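Sf11-rnase (Nicotiana alata, PDB 1IOO) cleaves RNA as a secreted T2-family ribonuclease of the tobacco style, where it is associated with gametophytic self-incompatibility, the rejection of self pollen. Local coordinates at residues K49-S53 against Q87-H91; L63-Q69 against R78-W84; W84-Y88 against N100-F105. Residues are numbered along the deposited sequence.

How the contacts relate
All three contacts use helix 82-92, the helix that carries the catalytic H91. Contact 1 is the surface one: an extended loop lies on the helix by apolar packing and one water bridge, with no direct hydrogen bond. Contacts 2 and 3 are buried and share W84. In contact 2 its indole and backbone N hydrogen-bond to W67 O and Q69 OE1, just after helix 57-66; in contact 3 its ring meets F105 in a helix-helix interface that lacks cross-segment hydrogen bonds. Contacts 1 and 3 share Y88, centres about 6 Å apart, and are joined by S53 O to Q101 NE2 at 2.7 Å. Contacts 2 and 3 meet where W67 CZ3 lies 3.5 Å from F105 CD2.

Contact 1 of 3, residues K49-S53 against Q87-H91; sequences KPTYS and QYIKH
This is a surface packing contact between an extended loop, K49-S53, lying between strand 30-37 and helix 57-66, and one turn of helix 82-92. The loop has no regular structure, but its phi/psi values stay extended, from -62/123 at K49 to -106/137 at S53. Residues 87-91 are helical, with H91 N bonded to Q87 O at 2.8 Å and a wider pi-type turn at 88-91. The closest CA pair is Y52-Y88, 7.4 Å. In this RNase T2 fold the same turn carries H91, the proton acceptor, but the loop covers Y88 and I89 instead. Y88 (chi1 t, chi2 59°) places CE2 3.5 Å from P50 CB and 3.6 Å from T51 O; its CD2 lies 3.9 Å from Y52 CD1, at the Y52 ring edge. I89 CG1 approaches P50 O at 4.0 Å. A water joins the segments, donating to T51 O at 3.2 Å and lying 2.6 Å from Y88 OH. Y52 (chi1 t) directs its hydroxyl beyond the contact, to Q81 OE1.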
# COMPACT_ATOMS: atom_id res chain seq x y z
N LYS A 49 10.07 -18.09 10.08
CA LYS A 49 9.63 -17.81 8.73
C LYS A 49 8.45 -18.70 8.37
O LYS A 49 8.54 -19.92 8.47
CB LYS A 49 10.79 -18.06 7.76
CG LYS A 49 11.98 -17.14 7.99
CD LYS A 49 13.28 -17.76 7.52
CE LYS A 49 13.23 -18.17 6.06
NZ LYS A 49 14.56 -18.63 5.58
N PRO A 50 7.32 -18.10 7.98
CA PRO A 50 6.11 -18.83 7.62
C PRO A 50 6.15 -19.43 6.21
O PRO A 50 6.52 -18.75 5.25
CB PRO A 50 5.03 -17.78 7.76
CG PRO A 50 5.72 -16.55 7.25
CD PRO A 50 7.09 -16.64 7.89
N THR A 51 5.76 -20.69 6.09
CA THR A 51 5.74 -21.35 4.79
C THR A 51 4.67 -20.72 3.90
O THR A 51 3.56 -20.46 4.34
CB THR A 51 5.46 -22.86 4.90
OG1 THR A 51 4.33 -23.09 5.76
CG2 THR A 51 6.68 -23.59 5.45
N TYR A 52 5.03 -20.47 2.65
CA TYR A 52 4.10 -19.87 1.70
C TYR A 52 3.52 -20.91 0.77
O TYR A 52 4.26 -21.70 0.17
CB TYR A 52 4.81 -18.80 0.87
CG TYR A 52 3.89 -18.07 -0.11
CD1 TYR A 52 3.13 -16.97 0.30
CD2 TYR A 52 3.78 -18.49 -1.43
CE1 TYR A 52 2.29 -16.31 -0.59
CE2 TYR A 52 2.94 -17.83 -2.33
CZ TYR A 52 2.20 -16.74 -1.90
OH TYR A 52 1.37 -16.10 -2.78
N SER A 53 2.20 -20.93 0.67
CA SER A 53 1.50 -21.82 -0.24
C SER A 53 0.97 -21.01 -1.41
O SER A 53 0.45 -19.92 -1.23
CB SER A 53 0.34 -22.50 0.48
OG SER A 53 0.82 -23.25 1.58
N GLN A 87 6.41 -10.53 0.40
CA GLN A 87 5.69 -9.70 1.36
C GLN A 87 5.20 -10.53 2.54
O GLN A 87 5.20 -10.06 3.68
CB GLN A 87 4.51 -9.00 0.68
CG GLN A 87 4.95 -7.92 -0.31
CD GLN A 87 5.66 -6.75 0.36
OE1 GLN A 87 6.60 -6.18 -0.20
NE2 GLN A 87 5.21 -6.38 1.55
N TYR A 88 4.79 -11.77 2.28
CA TYR A 88 4.31 -12.64 3.34
C TYR A 88 5.43 -13.02 4.31
O TYR A 88 5.26 -12.99 5.52
CB TYR A 88 3.68 -13.91 2.77
CG TYR A 88 3.09 -14.80 3.84
CD1 TYR A 88 2.08 -14.33 4.67
CD2 TYR A 88 3.55 -16.11 4.03
CE1 TYR A 88 1.53 -15.12 5.66
CE2 TYR A 88 3.01 -16.92 5.03
CZ TYR A 88 2.00 -16.41 5.84
OH TYR A 88 1.44 -17.20 6.83
N ILE A 89 6.58 -13.38 3.76
CA ILE A 89 7.71 -13.79 4.59
C ILE A 89 8.30 -12.60 5.36
O ILE A 89 8.64 -12.73 6.53
CB ILE A 89 8.80 -14.47 3.74
CG1 ILE A 89 8.25 -15.81 3.23
CG2 ILE A 89 10.07 -14.68 4.55
CD1 ILE A 89 9.15 -16.51 2.27
N LYS A 90 8.39 -11.45 4.71
CA LYS A 90 8.99 -10.28 5.35
C LYS A 90 8.03 -9.59 6.32
O LYS A 90 8.46 -9.13 7.38
CB LYS A 90 9.45 -9.28 4.28
CG LYS A 90 10.17 -8.07 4.85
CD LYS A 90 10.68 -7.15 3.75
CE LYS A 90 11.47 -5.99 4.32
NZ LYS A 90 12.04 -5.14 3.24
N HIS A 91 6.75 -9.50 5.98
CA HIS A 91 5.80 -8.78 6.82
C HIS A 91 4.73 -9.68 7.43
O HIS A 91 4.40 -9.54 8.60
CB HIS A 91 5.18 -7.65 6.01
CG HIS A 91 6.16 -6.57 5.66
ND1 HIS A 91 6.72 -5.75 6.61
CD2 HIS A 91 6.72 -6.22 4.48
CE1 HIS A 91 7.59 -4.94 6.03
NE2 HIS A 91 7.60 -5.21 4.73
O HOH W 1 1.86 -19.74 6.92

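Contact 2 of 3, residues L63-Q69 against R78-W84; sequences LDKHWMQ and RTEQPSW
Residues 63-66 are the last turn of helix 57-66, with W67 N bonded to L63 O at 2.7 Å; W67 (-124/45) leaves helical phi/psi, and the chain runs on through M68 (-53/129) to Q69 (-86/84). On the other side helix 74-80 ends at E80, and Q81, with positive phi (42/53), both follows that helix and occupies the N-cap position of helix 82-92. The nearest CA pairs are D64-R78, 6.9 Å, and Q69-S83, 6.2 Å.

W84 (chi1 m, chi2 -28°) fills the gap. L63 CB lies over one face of its indole, 3.8 Å from the six-membered centroid, and Q69 CG over the opposite face, 3.8 Å from the five-membered centroid; both are CH-pi contacts. W84 NE1 donates to W67 O (2.8 Å, 157°), and the W84 edge meets the W67 face in a T-shaped pair, with five-membered centroids 4.5 Å apart and planes at 74°. Q69 (chi1 m, chi2 t) brings OE1 to the start of helix 82-92, accepting from S83 N at 2.9 Å and W84 N at 3.2 Å, while its NE2 bonds G77 O. At the linker, Q81 NE2 donates to R78 O at 3.0 Å, while Q81 OE1 is hydrogen-bonded to Y52 OH. Farther out, a water donates to D64 OD1 at 2.7 Å and weakly accepts from R78 NH1 at 2.6 Å; D64 also makes a salt bridge with R23, and R78 bonds N61.

By accepting from two backbone NH groups, Q69, which by similarity probably helps bind the 3'-terminal nucleotide of RNA, is tied to the RNase T2 active-site helix.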
# COMPACT_ATOMS: atom_id res chain seq x y z
N LEU A 63 -6.18 -11.40 -5.96
CA LEU A 63 -4.88 -10.81 -5.67
C LEU A 63 -4.22 -10.26 -6.92
O LEU A 63 -3.58 -9.21 -6.86
CB LEU A 63 -3.96 -11.84 -5.00
CG LEU A 63 -4.35 -12.15 -3.55
CD1 LEU A 63 -3.54 -13.34 -3.05
CD2 LEU A 63 -4.14 -10.92 -2.68
N ASP A 64 -4.36 -10.94 -8.04
CA ASP A 64 -3.74 -10.45 -9.27
C ASP A 64 -4.28 -9.08 -9.65
O ASP A 64 -3.57 -8.27 -10.25
CB ASP A 64 -3.93 -11.41 -10.44
CG ASP A 64 -3.17 -10.95 -11.67
OD1 ASP A 64 -3.81 -10.52 -12.65
OD2 ASP A 64 -1.93 -10.98 -11.63
N LYS A 65 -5.53 -8.82 -9.29
CA LYS A 65 -6.13 -7.53 -9.59
C LYS A 65 -5.83 -6.49 -8.50
O LYS A 65 -5.26 -5.45 -8.79
CB LYS A 65 -7.65 -7.67 -9.74
CG LYS A 65 -8.36 -6.33 -9.94
CD LYS A 65 -9.88 -6.49 -9.99
CE LYS A 65 -10.54 -5.13 -10.13
NZ LYS A 65 -12.03 -5.23 -10.17
N HIS A 66 -6.18 -6.81 -7.26
CA HIS A 66 -6.05 -5.85 -6.16
C HIS A 66 -4.64 -5.71 -5.62
O HIS A 66 -4.30 -4.68 -5.05
CB HIS A 66 -7.02 -6.23 -5.05
CG HIS A 66 -8.45 -6.15 -5.46
ND1 HIS A 66 -9.24 -7.26 -5.68
CD2 HIS A 66 -9.22 -5.07 -5.77
CE1 HIS A 66 -10.43 -6.87 -6.10
NE2 HIS A 66 -10.44 -5.55 -6.17
N TRP A 67 -3.84 -6.76 -5.77
CA TRP A 67 -2.44 -6.74 -5.33
C TRP A 67 -1.54 -7.10 -6.51
O TRP A 67 -0.61 -7.89 -6.40
CB TRP A 67 -2.23 -7.75 -4.19
CG TRP A 67 -0.99 -7.52 -3.34
CD1 TRP A 67 0.23 -7.07 -3.75
CD2 TRP A 67 -0.86 -7.80 -1.94
NE1 TRP A 67 1.12 -7.05 -2.70
CE2 TRP A 67 0.48 -7.50 -1.57
CE3 TRP A 67 -1.73 -8.29 -0.96
CZ2 TRP A 67 0.95 -7.66 -0.27
CZ3 TRP A 67 -1.26 -8.45 0.34
CH2 TRP A 67 0.07 -8.14 0.67
N MET A 68 -1.84 -6.49 -7.66
CA MET A 68 -1.11 -6.79 -8.87
C MET A 68 0.39 -6.64 -8.67
O MET A 68 0.87 -5.63 -8.14
CB MET A 68 -1.57 -5.87 -10.01
CG MET A 68 -1.11 -6.34 -11.38
SD MET A 68 -1.74 -5.32 -12.73
CE MET A 68 -3.49 -5.76 -12.73
N GLN A 69 1.13 -7.67 -9.06
CA GLN A 69 2.59 -7.65 -8.98
C GLN A 69 3.13 -6.99 -10.25
O GLN A 69 3.47 -7.66 -11.22
CB GLN A 69 3.09 -9.08 -8.80
CG GLN A 69 2.44 -9.77 -7.60
CD GLN A 69 2.71 -11.25 -7.55
OE1 GLN A 69 3.53 -11.72 -6.78
NE2 GLN A 69 2.00 -12.01 -8.39
N ARG A 78 1.27 -14.93 -11.56
CA ARG A 78 0.20 -15.82 -11.13
C ARG A 78 0.72 -17.20 -10.73
O ARG A 78 0.17 -17.84 -9.84
CB ARG A 78 -0.82 -15.99 -12.25
CG ARG A 78 -1.69 -14.76 -12.52
CD ARG A 78 -2.62 -15.03 -13.69
NE ARG A 78 -3.54 -16.13 -13.40
CZ ARG A 78 -4.70 -15.99 -12.77
NH1 ARG A 78 -5.09 -14.79 -12.36
NH2 ARG A 78 -5.45 -17.05 -12.52
N THR A 79 1.79 -17.64 -11.39
CA THR A 79 2.34 -18.96 -11.14
C THR A 79 3.32 -18.99 -9.97
O THR A 79 3.16 -19.79 -9.04
CB THR A 79 3.08 -19.50 -12.40
OG1 THR A 79 2.16 -19.54 -13.50
CG2 THR A 79 3.61 -20.90 -12.14
N GLU A 80 4.33 -18.12 -9.99
CA GLU A 80 5.36 -18.15 -8.96
C GLU A 80 5.10 -17.16 -7.82
O GLU A 80 5.76 -17.23 -6.78
CB GLU A 80 6.74 -17.92 -9.59
CG GLU A 80 7.06 -18.91 -10.72
CD GLU A 80 6.77 -20.35 -10.35
OE1 GLU A 80 7.07 -20.76 -9.21
OE2 GLU A 80 6.24 -21.09 -11.20
N GLN A 81 4.18 -16.23 -8.03
CA GLN A 81 3.77 -15.28 -6.98
C GLN A 81 4.97 -14.75 -6.16
O GLN A 81 4.95 -14.75 -4.93
CB GLN A 81 2.77 -16.02 -6.07
CG GLN A 81 1.61 -16.61 -6.90
CD GLN A 81 0.65 -17.50 -6.15
OE1 GLN A 81 0.57 -17.48 -4.92
NE2 GLN A 81 -0.11 -18.29 -6.90
N PRO A 82 5.98 -14.21 -6.84
CA PRO A 82 7.18 -13.69 -6.18
C PRO A 82 6.97 -12.57 -5.16
O PRO A 82 7.58 -12.59 -4.09
CB PRO A 82 8.06 -13.28 -7.35
CG PRO A 82 7.08 -12.84 -8.37
CD PRO A 82 6.00 -13.90 -8.29
N SER A 83 6.15 -11.59 -5.50
CA SER A 83 5.96 -10.46 -4.60
C SER A 83 5.08 -10.81 -3.42
O SER A 83 5.35 -10.37 -2.30
CB SER A 83 5.40 -9.25 -5.36
OG SER A 83 6.34 -8.85 -6.34
N TRP A 84 4.02 -11.58 -3.65
CA TRP A 84 3.16 -11.99 -2.55
C TRP A 84 3.95 -12.82 -1.56
O TRP A 84 3.82 -12.65 -0.35
CB TRP A 84 1.95 -12.77 -3.06
CG TRP A 84 1.11 -11.97 -4.01
CD1 TRP A 84 0.97 -10.61 -4.03
CD2 TRP A 84 0.33 -12.47 -5.11
NE1 TRP A 84 0.16 -10.23 -5.08
CE2 TRP A 84 -0.24 -11.35 -5.75
CE3 TRP A 84 0.06 -13.75 -5.61
CZ2 TRP A 84 -1.06 -11.47 -6.88
CZ3 TRP A 84 -0.76 -13.87 -6.74
CH2 TRP A 84 -1.31 -12.73 -7.35
O HOH W 2 -5.31 -12.52 -13.61

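Contact 3 of 3, residues W84-Y88 against N100-F105; sequences WKYQY and NQNTYF
An aromatic cluster of W84, Y88, Y104 and F105 joins helix 82-92 to the start of helix 101-113 in the RNase T2 fold. The axes of segments 84-88 and 101-105 cross at 100° with a closest approach of 11.9 Å, a separation filled by side chains; the nearest CA pair is Y88-Q101, 7.5 Å. Y88 has the most surface covered. Its t rotamer (chi1 -176°) carries the ring across to the second helix, where Q101 CG lies over one face, 3.9 Å from the centroid and 12° off the normal, a CH-pi contact. Y88 CD1 is 3.8 Å from both Y104 CD1 and F105 CE1.

F105 (chi1 m, chi2 89°) comes next in buried area. Its CZ lies 3.4 Å from W84 O, with that oxygen near the ring plane, and its edge points toward the W84 face in an offset edge-to-face pair, with centroids 5.9 Å apart and planes at 72°. Q101 and Y104 each contribute a smaller share; their polar ends leave the interface, Q101 NE2 for S53 O and Y104 OH for L34 O. A capping box opens the second helix: T103 N donates to N100 OD1 at 2.8 Å, and N100 N donates to T103 OG1, also at 2.8 Å.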
# COMPACT_ATOMS: atom_id res chain seq x y z
N TRP A 84 4.02 -11.58 -3.65
CA TRP A 84 3.16 -11.99 -2.55
C TRP A 84 3.95 -12.82 -1.56
O TRP A 84 3.82 -12.65 -0.35
CB TRP A 84 1.95 -12.77 -3.06
CG TRP A 84 1.11 -11.97 -4.01
CD1 TRP A 84 0.97 -10.61 -4.03
CD2 TRP A 84 0.33 -12.47 -5.11
NE1 TRP A 84 0.16 -10.23 -5.08
CE2 TRP A 84 -0.24 -11.35 -5.75
CE3 TRP A 84 0.06 -13.75 -5.61
CZ2 TRP A 84 -1.06 -11.47 -6.88
CZ3 TRP A 84 -0.76 -13.87 -6.74
CH2 TRP A 84 -1.31 -12.73 -7.35
N LYS A 85 4.79 -13.72 -2.07
CA LYS A 85 5.61 -14.56 -1.21
C LYS A 85 6.58 -13.71 -0.39
O LYS A 85 6.71 -13.89 0.81
CB LYS A 85 6.41 -15.59 -2.02
CG LYS A 85 7.29 -16.47 -1.13
CD LYS A 85 8.30 -17.30 -1.91
CE LYS A 85 7.64 -18.38 -2.73
NZ LYS A 85 8.69 -19.27 -3.30
N TYR A 86 7.26 -12.79 -1.06
CA TYR A 86 8.23 -11.93 -0.38
C TYR A 86 7.56 -11.12 0.73
O TYR A 86 8.06 -11.05 1.85
CB TYR A 86 8.89 -10.99 -1.37
CG TYR A 86 9.96 -10.11 -0.76
CD1 TYR A 86 11.07 -10.68 -0.14
CD2 TYR A 86 9.87 -8.73 -0.81
CE1 TYR A 86 12.08 -9.88 0.41
CE2 TYR A 86 10.86 -7.92 -0.27
CZ TYR A 86 11.96 -8.50 0.33
OH TYR A 86 12.97 -7.71 0.84
N GLN A 87 6.41 -10.53 0.40
CA GLN A 87 5.69 -9.70 1.36
C GLN A 87 5.20 -10.53 2.54
O GLN A 87 5.20 -10.06 3.68
CB GLN A 87 4.51 -9.00 0.68
CG GLN A 87 4.95 -7.92 -0.31
CD GLN A 87 5.66 -6.75 0.36
OE1 GLN A 87 6.60 -6.18 -0.20
NE2 GLN A 87 5.21 -6.38 1.55
N TYR A 88 4.79 -11.77 2.28
CA TYR A 88 4.31 -12.64 3.34
C TYR A 88 5.43 -13.02 4.31
O TYR A 88 5.26 -12.99 5.52
CB TYR A 88 3.68 -13.91 2.77
CG TYR A 88 3.09 -14.80 3.84
CD1 TYR A 88 2.08 -14.33 4.67
CD2 TYR A 88 3.55 -16.11 4.03
CE1 TYR A 88 1.53 -15.12 5.66
CE2 TYR A 88 3.01 -16.92 5.03
CZ TYR A 88 2.00 -16.41 5.84
OH TYR A 88 1.44 -17.20 6.83
N ASN A 100 -3.30 -16.15 9.57
CA ASN A 100 -2.59 -17.17 8.83
C ASN A 100 -2.40 -16.65 7.41
O ASN A 100 -2.81 -15.52 7.12
CB ASN A 100 -3.34 -18.52 8.84
CG ASN A 100 -4.77 -18.41 8.34
OD1 ASN A 100 -5.03 -17.88 7.27
ND2 ASN A 100 -5.70 -18.94 9.13
N GLN A 101 -1.77 -17.41 6.53
CA GLN A 101 -1.54 -16.89 5.19
C GLN A 101 -2.84 -16.43 4.53
O GLN A 101 -2.91 -15.35 3.95
CB GLN A 101 -0.87 -17.92 4.29
CG GLN A 101 -0.47 -17.32 2.95
CD GLN A 101 0.09 -18.34 2.00
OE1 GLN A 101 0.80 -19.26 2.40
NE2 GLN A 101 -0.22 -18.19 0.71
N ASN A 102 -3.88 -17.26 4.63
CA ASN A 102 -5.16 -16.96 4.01
C ASN A 102 -5.84 -15.73 4.61
O ASN A 102 -6.36 -14.89 3.87
CB ASN A 102 -6.09 -18.17 4.11
CG ASN A 102 -5.69 -19.30 3.19
OD1 ASN A 102 -6.20 -20.41 3.28
ND2 ASN A 102 -4.77 -19.01 2.27
N THR A 103 -5.84 -15.61 5.93
CA THR A 103 -6.52 -14.47 6.55
C THR A 103 -5.68 -13.20 6.47
O THR A 103 -6.22 -12.10 6.53
CB THR A 103 -6.94 -14.77 7.99
OG1 THR A 103 -5.80 -15.12 8.77
CG2 THR A 103 -7.93 -15.93 8.00
N TYR A 104 -4.37 -13.34 6.33
CA TYR A 104 -3.51 -12.18 6.15
C TYR A 104 -3.79 -11.52 4.80
O TYR A 104 -4.04 -10.32 4.71
CB TYR A 104 -2.04 -12.58 6.26
CG TYR A 104 -1.07 -11.50 5.84
CD1 TYR A 104 -0.45 -11.54 4.59
CD2 TYR A 104 -0.75 -10.44 6.70
CE1 TYR A 104 0.47 -10.57 4.21
CE2 TYR A 104 0.17 -9.45 6.32
CZ TYR A 104 0.78 -9.52 5.07
OH TYR A 104 1.68 -8.57 4.67
N PHE A 105 -3.77 -12.32 3.74
CA PHE A 105 -4.07 -11.78 2.42
C PHE A 105 -5.55 -11.39 2.32
O PHE A 105 -5.89 -10.40 1.68
CB PHE A 105 -3.68 -12.77 1.32
CG PHE A 105 -2.21 -12.78 1.03
CD1 PHE A 105 -1.34 -13.62 1.72
CD2 PHE A 105 -1.67 -11.88 0.11
CE1 PHE A 105 0.03 -13.58 1.51
CE2 PHE A 105 -0.30 -11.83 -0.12
CZ PHE A 105 0.56 -12.68 0.58